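Local coordinates for protein BB0689 (Borrelia burgdorferi, PDB 4D53) that is an outer surface lipoprotein of the bacterial CAP superfamily whose precise biochemical role is not established, at residues E39-E44 against V128-K133. Sequence-based numbering, arbitrary orientation.
Sequences EKVAKE and VVLFGK
Val128 meets Ala42 where the two segments come nearest. Ala42 CA and Val128 CA are 5.5 Å apart. CG1 of Val128 lies against the methyl of Ala42, with CG1 to CB at 3.8 Å. This branch points anti to the backbone N of Val128 (chi1 176°). The other branch, CG2, lies near the carbonyl oxygen of Ala42. Ala42 CB also rests 3.6 Å from the carbonyl oxygen of Val128. Val128 reaches further along the same helix, to Ala46 and Leu49.

Val129 turns to the opposite face of the sheet. There it packs on Ile81 and Ile113 of the flanking strands.

Leu130 returns to the helix side. Its CG is anti to its own carbonyl carbon (chi1 -57°), and CD1 is the methyl that reaches the helix. CD1 sits 3.6 Å from CG1 of Val41 and 4.0 Å from CB of Ala42. It also approaches the backbone N of Ala42. The side chains of Val41 and Leu130 cross at about a right angle. Val41 also touches Tyr71, whose ring takes a cation-pi contact from Lys40.

Beyond Leu130 the strand diverges from this part of the helix, and Phe131 makes no contact with 39-44.

The short segments run roughly antiparallel, with 147° between their directions and axes 7.9 Å apart at closest approach. The small side chain of Ala42 is consistent with this close approach. The contact joins a helix to one face of the central sheet, in keeping with the alpha-beta-alpha sandwich of CAP domains. No hydrogen bond or salt bridge crosses it. All four touching residues are buried, so the helix is held here by apolar contacts and close fit, while the strand's backbone bonds go to its neighbours in the sheet.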
# COMPACT_ATOMS: atom_id res chain seq x y z
N GLU A 39 -4.72 6.71 0.93
CA GLU A 39 -5.54 5.66 1.51
C GLU A 39 -6.77 5.33 0.62
O GLU A 39 -7.13 4.17 0.45
CB GLU A 39 -6.03 6.00 2.92
CG GLU A 39 -4.95 5.81 3.98
CD GLU A 39 -5.48 5.81 5.37
OE1 GLU A 39 -6.42 6.59 5.60
OE2 GLU A 39 -4.97 5.14 6.28
N LYS A 40 -7.36 6.37 0.03
CA LYS A 40 -8.56 6.18 -0.83
C LYS A 40 -8.16 5.45 -2.13
O LYS A 40 -8.84 4.50 -2.52
CB LYS A 40 -9.20 7.52 -1.17
CG LYS A 40 -10.49 7.43 -2.01
CD LYS A 40 -10.85 8.65 -2.85
CE LYS A 40 -10.84 9.93 -2.04
NZ LYS A 40 -10.88 11.11 -2.97
N VAL A 41 -7.07 5.85 -2.74
CA VAL A 41 -6.59 5.21 -3.99
C VAL A 41 -6.24 3.73 -3.71
O VAL A 41 -6.59 2.88 -4.51
CB VAL A 41 -5.40 5.99 -4.58
CG1 VAL A 41 -4.82 5.33 -5.82
CG2 VAL A 41 -5.83 7.43 -4.94
N ALA A 42 -5.55 3.45 -2.59
CA ALA A 42 -5.16 2.08 -2.24
C ALA A 42 -6.36 1.21 -2.02
O ALA A 42 -6.37 0.06 -2.45
CB ALA A 42 -4.25 2.09 -1.01
N LYS A 43 -7.40 1.71 -1.34
CA LYS A 43 -8.58 0.96 -1.12
C LYS A 43 -9.35 0.62 -2.42
O LYS A 43 -9.74 -0.52 -2.63
CB LYS A 43 -9.54 1.66 -0.11
CG LYS A 43 -10.81 0.88 0.17
CD LYS A 43 -11.73 1.62 1.19
CE LYS A 43 -12.92 0.78 1.62
NZ LYS A 43 -13.75 1.51 2.60
N GLU A 44 -9.46 1.60 -3.29
CA GLU A 44 -10.19 1.40 -4.55
C GLU A 44 -9.50 0.36 -5.41
O GLU A 44 -10.13 -0.54 -6.00
CB GLU A 44 -10.26 2.71 -5.33
CG GLU A 44 -11.23 3.68 -4.65
CD GLU A 44 -11.60 4.93 -5.50
OE1 GLU A 44 -11.19 5.04 -6.72
OE2 GLU A 44 -12.31 5.77 -4.86
N VAL A 128 -2.53 -3.27 -0.25
CA VAL A 128 -2.00 -2.26 -1.17
C VAL A 128 -1.41 -1.11 -0.37
O VAL A 128 -2.17 -0.46 0.40
CB VAL A 128 -3.06 -1.71 -2.17
CG1 VAL A 128 -2.50 -0.59 -3.06
CG2 VAL A 128 -3.72 -2.83 -3.01
N VAL A 129 -0.11 -0.80 -0.58
CA VAL A 129 0.52 0.33 0.17
C VAL A 129 1.17 1.26 -0.81
O VAL A 129 1.94 0.84 -1.65
CB VAL A 129 1.44 -0.12 1.32
CG1 VAL A 129 2.07 1.08 2.05
CG2 VAL A 129 0.74 -1.11 2.24
N LEU A 130 0.80 2.54 -0.75
CA LEU A 130 1.28 3.57 -1.62
C LEU A 130 2.14 4.59 -0.83
O LEU A 130 1.85 4.88 0.32
CB LEU A 130 0.10 4.36 -2.22
CG LEU A 130 -0.94 3.51 -3.01
CD1 LEU A 130 -2.18 4.30 -3.55
CD2 LEU A 130 -0.25 2.87 -4.19
N PHE A 131 3.12 5.11 -1.54
CA PHE A 131 4.03 6.12 -1.05
C PHE A 131 4.02 7.25 -2.05
O PHE A 131 3.95 7.04 -3.31
CB PHE A 131 5.48 5.59 -0.92
CG PHE A 131 5.64 4.39 -0.04
CD1 PHE A 131 5.32 3.14 -0.51
CD2 PHE A 131 6.11 4.49 1.23
CE1 PHE A 131 5.41 2.04 0.30
CE2 PHE A 131 6.27 3.41 2.05
CZ PHE A 131 5.87 2.15 1.60
N GLY A 132 4.10 8.50 -1.54
CA GLY A 132 4.05 9.63 -2.45
C GLY A 132 4.69 10.93 -1.93
O GLY A 132 4.86 11.11 -0.75
N LYS A 133 5.00 11.80 -2.87
CA LYS A 133 5.51 13.18 -2.55
C LYS A 133 4.70 14.12 -3.41
O LYS A 133 4.62 13.86 -4.61
CB LYS A 133 6.98 13.21 -2.94
CG LYS A 133 7.76 14.51 -2.79
CD LYS A 133 7.65 15.09 -1.42
CE LYS A 133 8.27 16.49 -1.40
NZ LYS A 133 7.69 17.27 -0.29